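Long-range contacts in uncharacterized protein PA2218 (Pseudomonas aeruginosa, PDB 2HDW), which is of unknown specific function but has the alpha/beta hydrolase fold and probably acts as a hydrolase: residues A[49-53]-A[136-140]; A[56-60]-A[83-87]; A[223-227]-A[290-294]; A[230-234]-A[286-290]; A[313-319]-A[338-344]. All coordinates share one frame; numbering follows the deposited sequence.

In the fold
Read from the N terminus, the chain, which has the alpha/beta hydrolase fold, first closes a loop at contact 1, where the lead-in to strand 66-74 meets the loop after strand 126-130. Contact 2 is nested inside that loop and ties the same lead-in to strand 80-88 of the sheet. Both are complete before contacts 3 and 4 begin. These two pair helix 220-240 with the region around helix 289-292, contact 4 lying within the span of contact 3 and sharing Leu290 with it. Contact 5 comes last, joining the ends of strands 309-314 and 334-339 at one edge of the sheet, with its centre about 34 Å from that of contact 1.

Contact 1: residues A[49-53]-A[136-140]; sequences QLQLT and GESGG
Glu137 OE2 takes the backbone N-H of Thr53 in a bond of 2.9 Å from Thr53 N, nearly straight at 168° about the hydrogen and made on the syn lone pair of the oxygen. The other oxygen of the same carboxylate, OE1, forms salt bridges with Lys109 and Lys70. Glu137 reaches these partners with an outstretched chain, CG lying anti to the carbonyl carbon (chi1 -64°). With different partners on its two oxygens, the group has little freedom to turn, and the lysines probably stabilise its negative charge.

Apolar atoms line the approach. Leu52 lays CD2 against the aliphatic part of the acid, 3.6 Å from Glu137 CB, and the methyl CG2 of Thr53 comes crosswise to within 3.4 Å of Glu137 OE2. Farther along, Leu50 sets both branches down on the backbone of residues 137-139: CD1 touches the carbonyl O of Glu137 at 3.5 Å, and CD2 lies 3.9 Å from Gly139 N.

Two irregular segments thus meet beside strands 66-74 and 80-88. Residues 136-140 lie in the loop that follows strand 126-130 and are fastened to strand 80-88 by backbone hydrogen bonding between Gly139 and Thr80. Leu50 leans on Thr80 of the same strand, and Leu52 rests on Ala82 and on Lys70 and Thr72 of strand 66-74.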
# COMPACT_ATOMS: atom_id res chain seq x y z
N GLN A 49 -2.41 -3.54 23.02
CA GLN A 49 -3.56 -2.66 23.12
C GLN A 49 -3.19 -1.34 22.46
O GLN A 49 -2.21 -0.70 22.85
CB GLN A 49 -3.94 -2.40 24.58
CG GLN A 49 -4.34 -3.62 25.36
CD GLN A 49 -4.89 -3.25 26.72
OE1 GLN A 49 -6.02 -2.76 26.82
NE2 GLN A 49 -4.09 -3.46 27.76
N LEU A 50 -3.98 -0.94 21.47
CA LEU A 50 -3.72 0.30 20.75
C LEU A 50 -4.85 1.30 20.95
O LEU A 50 -6.02 0.93 21.01
CB LEU A 50 -3.55 0.02 19.25
CG LEU A 50 -2.47 -0.97 18.77
CD1 LEU A 50 -2.61 -1.16 17.26
CD2 LEU A 50 -1.09 -0.45 19.13
N GLN A 51 -4.48 2.57 21.03
CA GLN A 51 -5.45 3.64 21.19
C GLN A 51 -5.83 4.09 19.79
O GLN A 51 -5.01 4.67 19.07
CB GLN A 51 -4.82 4.80 21.96
CG GLN A 51 -5.80 5.91 22.32
CD GLN A 51 -5.12 7.08 22.99
OE1 GLN A 51 -5.78 7.96 23.55
NE2 GLN A 51 -3.79 7.12 22.93
N LEU A 52 -7.07 3.83 19.39
CA LEU A 52 -7.54 4.21 18.07
C LEU A 52 -8.53 5.36 18.18
O LEU A 52 -9.42 5.33 19.03
CB LEU A 52 -8.20 3.02 17.38
CG LEU A 52 -7.37 1.73 17.32
CD1 LEU A 52 -8.16 0.66 16.61
CD2 LEU A 52 -6.05 1.98 16.59
N THR A 53 -8.37 6.39 17.35
CA THR A 53 -9.27 7.52 17.40
C THR A 53 -10.65 7.15 16.89
O THR A 53 -10.78 6.36 15.95
CB THR A 53 -8.77 8.71 16.55
OG1 THR A 53 -9.70 9.79 16.66
CG2 THR A 53 -8.66 8.31 15.09
N GLY A 136 1.09 4.94 11.17
CA GLY A 136 -0.30 5.23 11.47
C GLY A 136 -0.66 4.95 12.92
O GLY A 136 0.03 5.40 13.84
N GLU A 137 -1.74 4.20 13.13
CA GLU A 137 -2.16 3.86 14.48
C GLU A 137 -1.63 2.49 14.90
O GLU A 137 -1.84 2.05 16.03
CB GLU A 137 -3.69 3.88 14.58
CG GLU A 137 -4.28 5.26 14.35
CD GLU A 137 -5.76 5.30 14.62
OE1 GLU A 137 -6.53 4.67 13.87
OE2 GLU A 137 -6.17 5.98 15.58
N SER A 138 -0.95 1.82 13.98
CA SER A 138 -0.37 0.51 14.29
C SER A 138 0.76 0.62 15.31
O SER A 138 1.31 1.71 15.53
CB SER A 138 0.16 -0.16 13.03
OG SER A 138 -0.90 -0.49 12.15
N GLY A 139 1.10 -0.50 15.93
CA GLY A 139 2.18 -0.52 16.90
C GLY A 139 3.52 -0.66 16.21
O GLY A 139 3.61 -0.66 14.98
N GLY A 140 4.58 -0.77 17.01
CA GLY A 140 5.91 -0.90 16.46
C GLY A 140 6.78 0.30 16.77
O GLY A 140 6.33 1.44 16.72

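Contact 2: residues A[56-60]-A[83-87]; sequences WDKTF and ADLYL
Strand 80-88, the second strand in the sheet order of the alpha/beta hydrolase fold, turns Asp84 and Tyr86 toward Trp56, Lys58 and Phe60 of the loop that precedes the sheet. Within the loop the rings of Trp56 and Phe60 stand nearly perpendicular, and Lys58 passes along the corner they form. Its CD lies 3.6 Å above the plane of the Trp56 ring and its CB 3.8 Å above that of Phe60, each offset toward the rim. The indole ties the corner together: Trp56 NE1 donates to Phe60 O at 2.8 Å, in the plane of the carbonyl and close to that of the ring.

From this corner Lys58 emerges with its chain bent at chi2 (64°) and straight beyond it, and delivers NZ to Asp84 OD1 at 2.9 Å. This salt bridge comes from above the carboxylate, 37° out of its plane. Asp84 OD1 has a second partner in His68 NE2.

Tyr86 enters from the opposite direction, hydroxyl first. Its OH lies at the edge of the Phe60 ring, 3.7 Å from CZ and near the ring plane, while Trp56 CH2 meets that oxygen obliquely at 3.9 Å. Lys58 CE is 3.8 Å from the same Tyr86 OH.

The chemistry is that of an ion pair whose acid is buried, with aromatic carbon alongside. The rings guide the lysine stem toward the acid, and shielding from water would probably strengthen the attraction between the charges, while the pairing itself, with His68 on the same oxygen, would offset the cost of burying the carboxylate.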
# COMPACT_ATOMS: atom_id res chain seq x y z
N TRP A 56 -14.02 10.74 13.00
CA TRP A 56 -13.96 10.39 11.59
C TRP A 56 -12.98 11.36 10.96
O TRP A 56 -13.35 12.47 10.55
CB TRP A 56 -15.33 10.50 10.92
CG TRP A 56 -15.27 10.10 9.47
CD1 TRP A 56 -15.19 10.93 8.39
CD2 TRP A 56 -15.20 8.77 8.95
NE1 TRP A 56 -15.07 10.20 7.23
CE2 TRP A 56 -15.07 8.87 7.55
CE3 TRP A 56 -15.23 7.50 9.54
CZ2 TRP A 56 -14.97 7.74 6.73
CZ3 TRP A 56 -15.13 6.38 8.72
CH2 TRP A 56 -15.00 6.51 7.33
N ASP A 57 -11.72 10.95 10.90
CA ASP A 57 -10.66 11.79 10.34
C ASP A 57 -10.19 11.29 8.98
O ASP A 57 -9.03 11.49 8.60
CB ASP A 57 -9.48 11.85 11.32
CG ASP A 57 -8.82 10.49 11.53
OD1 ASP A 57 -9.52 9.46 11.45
OD2 ASP A 57 -7.60 10.47 11.79
N LYS A 58 -11.08 10.64 8.24
CA LYS A 58 -10.74 10.14 6.91
C LYS A 58 -10.70 11.31 5.92
O LYS A 58 -11.23 12.39 6.20
CB LYS A 58 -11.76 9.09 6.43
CG LYS A 58 -11.47 7.64 6.87
CD LYS A 58 -11.53 7.45 8.38
CE LYS A 58 -11.37 5.97 8.76
NZ LYS A 58 -11.20 5.77 10.23
N THR A 59 -10.07 11.09 4.77
CA THR A 59 -9.95 12.11 3.74
C THR A 59 -11.15 12.07 2.80
O THR A 59 -11.16 12.72 1.76
CB THR A 59 -8.68 11.90 2.91
OG1 THR A 59 -8.63 10.55 2.45
CG2 THR A 59 -7.44 12.20 3.74
N PHE A 60 -12.17 11.30 3.18
CA PHE A 60 -13.39 11.16 2.40
C PHE A 60 -14.53 10.97 3.40
O PHE A 60 -14.31 10.52 4.52
CB PHE A 60 -13.27 9.94 1.48
CG PHE A 60 -12.89 8.69 2.20
CD1 PHE A 60 -13.87 7.88 2.77
CD2 PHE A 60 -11.55 8.35 2.37
CE1 PHE A 60 -13.51 6.75 3.50
CE2 PHE A 60 -11.19 7.22 3.10
CZ PHE A 60 -12.18 6.42 3.67
N ALA A 83 -6.58 -1.07 11.72
CA ALA A 83 -7.24 -1.04 10.42
C ALA A 83 -8.70 -0.64 10.50
O ALA A 83 -9.32 -0.67 11.57
CB ALA A 83 -7.12 -2.41 9.75
N ASP A 84 -9.25 -0.25 9.35
CA ASP A 84 -10.65 0.12 9.24
C ASP A 84 -11.31 -1.00 8.46
O ASP A 84 -10.83 -1.39 7.39
CB ASP A 84 -10.82 1.44 8.47
CG ASP A 84 -10.42 2.66 9.28
OD1 ASP A 84 -11.03 2.88 10.35
OD2 ASP A 84 -9.51 3.40 8.85
N LEU A 85 -12.40 -1.52 9.00
CA LEU A 85 -13.15 -2.60 8.37
C LEU A 85 -14.49 -2.05 7.87
O LEU A 85 -15.21 -1.40 8.63
CB LEU A 85 -13.40 -3.71 9.39
CG LEU A 85 -14.27 -4.89 8.98
CD1 LEU A 85 -13.56 -5.74 7.93
CD2 LEU A 85 -14.57 -5.73 10.21
N TYR A 86 -14.80 -2.32 6.61
CA TYR A 86 -16.05 -1.86 6.01
C TYR A 86 -16.85 -3.04 5.49
O TYR A 86 -16.31 -3.91 4.81
CB TYR A 86 -15.76 -0.92 4.83
CG TYR A 86 -14.95 0.31 5.17
CD1 TYR A 86 -15.57 1.54 5.44
CD2 TYR A 86 -13.56 0.25 5.22
CE1 TYR A 86 -14.81 2.67 5.74
CE2 TYR A 86 -12.80 1.37 5.52
CZ TYR A 86 -13.42 2.58 5.78
OH TYR A 86 -12.64 3.67 6.08
N LEU A 87 -18.14 -3.08 5.82
CA LEU A 87 -19.02 -4.16 5.37
C LEU A 87 -20.30 -3.62 4.76
O LEU A 87 -20.80 -2.57 5.16
CB LEU A 87 -19.39 -5.09 6.53
CG LEU A 87 -18.30 -5.78 7.34
CD1 LEU A 87 -17.61 -4.77 8.25
CD2 LEU A 87 -18.92 -6.89 8.18

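Contact 3: residues A[223-227]-A[290-294]; sequences RTRTL and LSFMN
Leu227 and Leu290 mark where the two backbones come nearest, their CA atoms 7.6 Å apart, a spacing that side chains must bridge. Residues 223-227 are a regular turn of the long helix 220-240, whereas 290-294 belong to a short, irregular helix that gives way to a turn, with Asn294 N bonded back to Ser291 O.

Met293 is the centre of the contact, engaged at both its carbonyl and its thioether. Arg223 stretches from the helix with CG anti to its own amide nitrogen (chi1 173°) and the chain extended as far as NE, and so brings the end of its guanidinium to Met293 O. Both terminal nitrogens grip that single oxygen: NH2 at 2.7 Å, and NH1 at 3.1 Å with a more bent hydrogen bond. The oxygen lies in the guanidinium plane, but the two donors meet it differently, NH1 in the carbonyl plane on a lone pair and NH2 37° above that plane.

Both helices belong to the long excursion between strands 197-201 and 309-314, the sixth and seventh of the sheet, where alpha/beta hydrolases commonly carry a lid or cap.

The Met293 side chain slides past Arg223 in the reverse sense and then bends at chi3, which sends its methyl toward the helix. CE lies 4.1 Å from Thr226 CG2, meeting that side chain at about a right angle. Leu227 uses a single branch for two partners: its CD2 is 3.9 Å from Met293 SD and 4.2 Å from Leu290 CD2. Ser211 of helix 206-212 adds a weak hydrogen bond to Met293 O, and the side chain of Arg223 also packs on this serine.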
# COMPACT_ATOMS: atom_id res chain seq x y z
N ARG A 223 25.18 4.36 -5.78
CA ARG A 223 24.56 3.43 -4.84
C ARG A 223 25.53 3.15 -3.69
O ARG A 223 25.15 3.14 -2.52
CB ARG A 223 24.21 2.11 -5.54
CG ARG A 223 23.72 1.00 -4.59
CD ARG A 223 23.53 -0.33 -5.31
NE ARG A 223 23.43 -1.45 -4.37
CZ ARG A 223 22.29 -1.94 -3.89
NH1 ARG A 223 21.12 -1.44 -4.26
NH2 ARG A 223 22.33 -2.93 -2.99
N THR A 224 26.79 2.92 -4.05
CA THR A 224 27.83 2.64 -3.07
C THR A 224 28.01 3.84 -2.13
O THR A 224 28.18 3.68 -0.92
CB THR A 224 29.17 2.34 -3.77
OG1 THR A 224 29.01 1.18 -4.61
CG2 THR A 224 30.28 2.07 -2.75
N ARG A 225 27.97 5.03 -2.71
CA ARG A 225 28.11 6.27 -1.95
C ARG A 225 26.97 6.36 -0.93
O ARG A 225 27.19 6.71 0.23
CB ARG A 225 28.07 7.46 -2.91
CG ARG A 225 28.28 8.82 -2.28
CD ARG A 225 27.65 9.89 -3.18
NE ARG A 225 27.96 9.65 -4.59
CZ ARG A 225 27.18 9.99 -5.60
NH1 ARG A 225 26.02 10.60 -5.38
NH2 ARG A 225 27.55 9.72 -6.85
N THR A 226 25.75 6.06 -1.37
CA THR A 226 24.59 6.11 -0.49
C THR A 226 24.73 5.10 0.66
O THR A 226 24.45 5.42 1.81
CB THR A 226 23.29 5.81 -1.27
OG1 THR A 226 23.08 6.84 -2.25
CG2 THR A 226 22.08 5.76 -0.33
N LEU A 227 25.16 3.89 0.33
CA LEU A 227 25.34 2.86 1.35
C LEU A 227 26.41 3.26 2.36
O LEU A 227 26.26 3.03 3.56
CB LEU A 227 25.69 1.53 0.68
CG LEU A 227 24.55 0.93 -0.16
CD1 LEU A 227 25.03 -0.33 -0.85
CD2 LEU A 227 23.34 0.64 0.74
N LEU A 290 18.10 0.62 3.86
CA LEU A 290 19.00 -0.53 3.91
C LEU A 290 18.37 -1.88 3.55
O LEU A 290 18.99 -2.67 2.83
CB LEU A 290 19.65 -0.63 5.29
CG LEU A 290 20.69 0.46 5.58
CD1 LEU A 290 21.07 0.41 7.04
CD2 LEU A 290 21.92 0.25 4.69
N SER A 291 17.16 -2.15 4.02
CA SER A 291 16.53 -3.43 3.70
C SER A 291 16.05 -3.46 2.25
O SER A 291 16.32 -4.43 1.53
CB SER A 291 15.35 -3.71 4.64
OG SER A 291 14.37 -2.68 4.56
N PHE A 292 15.36 -2.40 1.83
CA PHE A 292 14.85 -2.30 0.46
C PHE A 292 15.93 -2.36 -0.60
O PHE A 292 15.74 -2.94 -1.67
CB PHE A 292 14.04 -1.00 0.30
CG PHE A 292 12.73 -1.01 1.04
CD1 PHE A 292 11.59 -1.53 0.43
CD2 PHE A 292 12.65 -0.53 2.34
CE1 PHE A 292 10.37 -1.56 1.12
CE2 PHE A 292 11.44 -0.55 3.04
CZ PHE A 292 10.30 -1.07 2.42
N MET A 293 17.08 -1.75 -0.31
CA MET A 293 18.19 -1.72 -1.25
C MET A 293 18.91 -3.07 -1.34
O MET A 293 19.71 -3.29 -2.25
CB MET A 293 19.20 -0.63 -0.84
CG MET A 293 18.67 0.82 -0.87
SD MET A 293 19.92 2.09 -0.41
CE MET A 293 20.77 2.23 -1.92
N ASN A 294 18.59 -3.98 -0.42
CA ASN A 294 19.28 -5.27 -0.36
C ASN A 294 18.41 -6.53 -0.48
O ASN A 294 18.93 -7.64 -0.60
CB ASN A 294 20.07 -5.31 0.95
CG ASN A 294 21.13 -6.40 0.98
OD1 ASN A 294 21.85 -6.60 0.01
ND2 ASN A 294 21.23 -7.10 2.10

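Contact 4: residues A[230-234]-A[286-290]; sequences LGQQR and MTTPL
Leu230 and Leu290 lie alongside each other, pointing opposite ways, with Leu230 CD1 3.6 Å from Leu290 CD2. The other branch of Leu230 turns to the backbone, where CD2 rests 3.4 Å from Met286 O. One helical turn on, Arg234 meets the other branch of Leu290: its NH1 approaches Leu290 CD1 at 3.8 Å, obliquely to the guanidinium. Its CG also lies 4.0 Å from the methyl CG2 of Thr287, which equally touches the aliphatic part of Gln233.

Gln233 and Met286 form the other end of the contact, their side chains crossing at about a right angle. The sulfur, Met286 SD, sits against the amide, 3.6 Å from both CD and OE1 of Gln233. A bend at chi2 (54°) folds the glutamine back to this place, and its NE2 is held by Asp237 OD1, one turn farther along the helix.

Behind this first shell, Met286 is fixed by backbone hydrogen bonding to Ala244, beyond the end of helix 220-240, and Met293 packs on Leu230 from the adjoining turn.

No hydrogen bond passes between the two segments, so the helix and the chain leading into helix 289-292 are held here by shape and dispersion. Gln233 divides its amide, NE2 bonding to Asp237 while OE1 lies against the Met286 thioether, and Arg234 touches with its stem and also with NH1, which here meets a methyl.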
# COMPACT_ATOMS: atom_id res chain seq x y z
N LEU A 230 24.86 5.62 4.69
CA LEU A 230 23.93 4.96 5.59
C LEU A 230 24.72 4.33 6.73
O LEU A 230 24.28 4.35 7.88
CB LEU A 230 23.11 3.89 4.84
CG LEU A 230 22.13 4.49 3.82
CD1 LEU A 230 21.50 3.41 2.96
CD2 LEU A 230 21.06 5.28 4.57
N GLY A 231 25.88 3.76 6.41
CA GLY A 231 26.72 3.17 7.44
C GLY A 231 27.10 4.22 8.47
O GLY A 231 27.05 3.96 9.68
N GLN A 232 27.47 5.41 8.01
CA GLN A 232 27.83 6.49 8.94
C GLN A 232 26.62 6.84 9.80
O GLN A 232 26.75 7.15 10.99
CB GLN A 232 28.27 7.75 8.17
CG GLN A 232 29.61 7.67 7.46
CD GLN A 232 30.78 7.49 8.41
OE1 GLN A 232 30.69 7.83 9.59
NE2 GLN A 232 31.88 6.97 7.89
N GLN A 233 25.43 6.80 9.20
CA GLN A 233 24.22 7.15 9.93
C GLN A 233 23.92 6.13 11.02
O GLN A 233 23.45 6.49 12.11
CB GLN A 233 23.02 7.27 8.98
CG GLN A 233 21.80 7.93 9.62
CD GLN A 233 22.13 9.29 10.22
OE1 GLN A 233 22.78 10.12 9.59
NE2 GLN A 233 21.67 9.54 11.45
N ARG A 234 24.19 4.85 10.75
CA ARG A 234 23.96 3.82 11.75
C ARG A 234 24.78 4.14 13.00
O ARG A 234 24.31 3.98 14.11
CB ARG A 234 24.36 2.43 11.23
CG ARG A 234 23.43 1.84 10.19
CD ARG A 234 23.65 0.32 10.08
NE ARG A 234 23.16 -0.37 11.27
CZ ARG A 234 22.25 -1.34 11.26
NH1 ARG A 234 21.72 -1.75 10.12
NH2 ARG A 234 21.84 -1.87 12.40
N MET A 286 16.19 7.57 8.66
CA MET A 286 17.22 7.71 7.64
C MET A 286 17.77 6.36 7.18
O MET A 286 18.13 6.21 6.02
CB MET A 286 18.37 8.59 8.16
CG MET A 286 18.05 10.09 8.21
SD MET A 286 19.46 11.13 8.68
CE MET A 286 20.32 11.20 7.14
N THR A 287 17.80 5.36 8.05
CA THR A 287 18.33 4.06 7.64
C THR A 287 17.33 3.05 7.07
O THR A 287 17.69 1.90 6.78
CB THR A 287 19.15 3.42 8.79
OG1 THR A 287 18.36 3.35 9.98
CG2 THR A 287 20.40 4.25 9.07
N THR A 288 16.08 3.47 6.88
CA THR A 288 15.06 2.57 6.33
C THR A 288 15.44 1.90 5.00
O THR A 288 15.18 0.71 4.81
CB THR A 288 13.70 3.31 6.15
OG1 THR A 288 13.01 3.35 7.41
CG2 THR A 288 12.82 2.61 5.12
N PRO A 289 16.06 2.65 4.08
CA PRO A 289 16.45 2.09 2.78
C PRO A 289 17.35 0.84 2.79
O PRO A 289 17.36 0.08 1.83
CB PRO A 289 17.14 3.26 2.09
CG PRO A 289 16.43 4.46 2.67
CD PRO A 289 16.36 4.09 4.13
N LEU A 290 18.10 0.62 3.86
CA LEU A 290 19.00 -0.53 3.91
C LEU A 290 18.37 -1.88 3.55
O LEU A 290 18.99 -2.67 2.83
CB LEU A 290 19.65 -0.63 5.29
CG LEU A 290 20.69 0.46 5.58
CD1 LEU A 290 21.07 0.41 7.04
CD2 LEU A 290 21.92 0.25 4.69

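Contact 5: residues A[313-319]-A[338-344]; sequences HGERAHS and IVPGASH
The rings of His318 and His344 meet obliquely, centroids 5.1 Å apart and planes inclined by 45°. The edge of His318 does the touching: its CE1 reaches His344 CB at 3.5 Å. The His318 ring is held in position by Ser319 CB, 3.9 Å above its centre, by a stack on Phe259 and by Tyr204, whose hydroxyl bonds to NE2. His344 itself lies toward Cys179, consistent with the place after the last strand where alpha/beta hydrolases usually carry their catalytic histidine.

Away from the histidines, Glu315 projects CG anti to its own N (chi1 -178°) and aims OE1 at Gly341 N, on the anti side of the carboxylate, though the modelled length is so short as to be doubtful. Ile338 CG2 lies 3.7 Å from Glu315 CB, and Arg316 lays its CG 3.6 Å from Gly341 CA.

At the start of both segments two parallel strands end together, flanking helix 320-329 in a beta-alpha-beta crossover. Val339 N bonds to His313 O at 2.8 Å, and Val339 O receives Glu315 N and Ala342 N from opposite faces of its plane.

Bonding continues past the strand ends. Arg316 N donates to Ala342 O at 2.8 Å, and a water 2.8 Å from His318 ND1 also accepts the N-H of His344, so that backbone and solvent bonds together would hold the two loops against each other.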
# COMPACT_ATOMS: atom_id res chain seq x y z
N HIS A 313 -2.89 1.24 -14.39
CA HIS A 313 -1.97 2.38 -14.36
C HIS A 313 -2.36 3.51 -15.31
O HIS A 313 -2.82 3.28 -16.43
CB HIS A 313 -0.54 1.92 -14.68
CG HIS A 313 0.51 2.59 -13.85
ND1 HIS A 313 1.32 1.90 -12.98
CD2 HIS A 313 0.84 3.90 -13.72
CE1 HIS A 313 2.11 2.76 -12.35
NE2 HIS A 313 1.84 3.97 -12.78
N GLY A 314 -2.16 4.75 -14.85
CA GLY A 314 -2.46 5.90 -15.66
C GLY A 314 -1.47 6.04 -16.80
O GLY A 314 -0.27 5.82 -16.63
N GLU A 315 -1.98 6.40 -17.97
CA GLU A 315 -1.19 6.57 -19.19
C GLU A 315 -0.05 7.58 -19.03
O GLU A 315 1.06 7.36 -19.53
CB GLU A 315 -2.10 7.04 -20.33
CG GLU A 315 -1.42 7.23 -21.68
CD GLU A 315 -2.11 8.28 -22.55
OE1 GLU A 315 -3.25 8.66 -22.24
OE2 GLU A 315 -1.50 8.72 -23.54
N ARG A 316 -0.33 8.69 -18.35
CA ARG A 316 0.66 9.75 -18.18
C ARG A 316 1.46 9.66 -16.89
O ARG A 316 2.24 10.57 -16.59
CB ARG A 316 -0.04 11.11 -18.23
CG ARG A 316 -1.07 11.25 -19.35
CD ARG A 316 -0.45 11.07 -20.72
NE ARG A 316 -0.33 12.34 -21.45
CZ ARG A 316 0.40 13.37 -21.05
NH1 ARG A 316 1.09 13.31 -19.91
NH2 ARG A 316 0.46 14.47 -21.79
N ALA A 317 1.29 8.59 -16.13
CA ALA A 317 2.01 8.44 -14.87
C ALA A 317 3.51 8.24 -15.07
O ALA A 317 3.94 7.46 -15.92
CB ALA A 317 1.43 7.28 -14.07
N HIS A 318 4.29 8.97 -14.28
CA HIS A 318 5.75 8.87 -14.33
C HIS A 318 6.17 7.47 -13.90
O HIS A 318 7.26 6.99 -14.23
CB HIS A 318 6.37 9.87 -13.34
CG HIS A 318 6.08 9.54 -11.91
ND1 HIS A 318 4.84 9.73 -11.34
CD2 HIS A 318 6.86 8.99 -10.95
CE1 HIS A 318 4.86 9.30 -10.09
NE2 HIS A 318 6.07 8.84 -9.83
N SER A 319 5.28 6.82 -13.16
CA SER A 319 5.53 5.49 -12.63
C SER A 319 4.96 4.35 -13.46
O SER A 319 5.04 3.19 -13.06
CB SER A 319 4.93 5.41 -11.24
OG SER A 319 3.57 5.79 -11.33
N ILE A 338 -4.33 0.23 -18.97
CA ILE A 338 -3.88 1.62 -18.98
C ILE A 338 -5.07 2.58 -19.01
O ILE A 338 -5.96 2.45 -19.84
CB ILE A 338 -2.98 1.88 -20.21
CG1 ILE A 338 -1.74 0.97 -20.17
CG2 ILE A 338 -2.56 3.35 -20.26
CD1 ILE A 338 -0.90 1.10 -18.91
N VAL A 339 -5.08 3.53 -18.08
CA VAL A 339 -6.16 4.52 -18.02
C VAL A 339 -5.72 5.72 -18.84
O VAL A 339 -4.79 6.44 -18.45
CB VAL A 339 -6.43 4.96 -16.57
CG1 VAL A 339 -7.49 6.06 -16.55
CG2 VAL A 339 -6.89 3.76 -15.74
N PRO A 340 -6.38 5.97 -19.98
CA PRO A 340 -6.00 7.11 -20.82
C PRO A 340 -5.92 8.46 -20.11
O PRO A 340 -6.81 8.83 -19.36
CB PRO A 340 -7.06 7.10 -21.92
CG PRO A 340 -8.26 6.47 -21.25
CD PRO A 340 -7.63 5.35 -20.46
N GLY A 341 -4.81 9.16 -20.35
CA GLY A 341 -4.59 10.48 -19.79
C GLY A 341 -4.49 10.64 -18.28
O GLY A 341 -4.49 11.78 -17.80
N ALA A 342 -4.40 9.55 -17.54
CA ALA A 342 -4.32 9.64 -16.09
C ALA A 342 -2.89 9.75 -15.56
O ALA A 342 -1.95 9.14 -16.09
CB ALA A 342 -5.02 8.44 -15.45
N SER A 343 -2.72 10.55 -14.51
CA SER A 343 -1.42 10.73 -13.88
C SER A 343 -1.32 9.69 -12.77
O SER A 343 -2.19 8.84 -12.64
CB SER A 343 -1.31 12.12 -13.27
OG SER A 343 -2.15 12.22 -12.13
N HIS A 344 -0.26 9.79 -11.96
CA HIS A 344 -0.07 8.87 -10.86
C HIS A 344 -1.09 9.15 -9.75
O HIS A 344 -1.87 8.27 -9.37
CB HIS A 344 1.35 8.99 -10.30
CG HIS A 344 1.64 8.04 -9.17
ND1 HIS A 344 1.22 8.28 -7.88
CD2 HIS A 344 2.24 6.83 -9.15
CE1 HIS A 344 1.56 7.25 -7.12
NE2 HIS A 344 2.18 6.36 -7.87
O HOH W 1 -1.44 6.11 -12.48
O HOH W 2 2.68 11.05 -12.53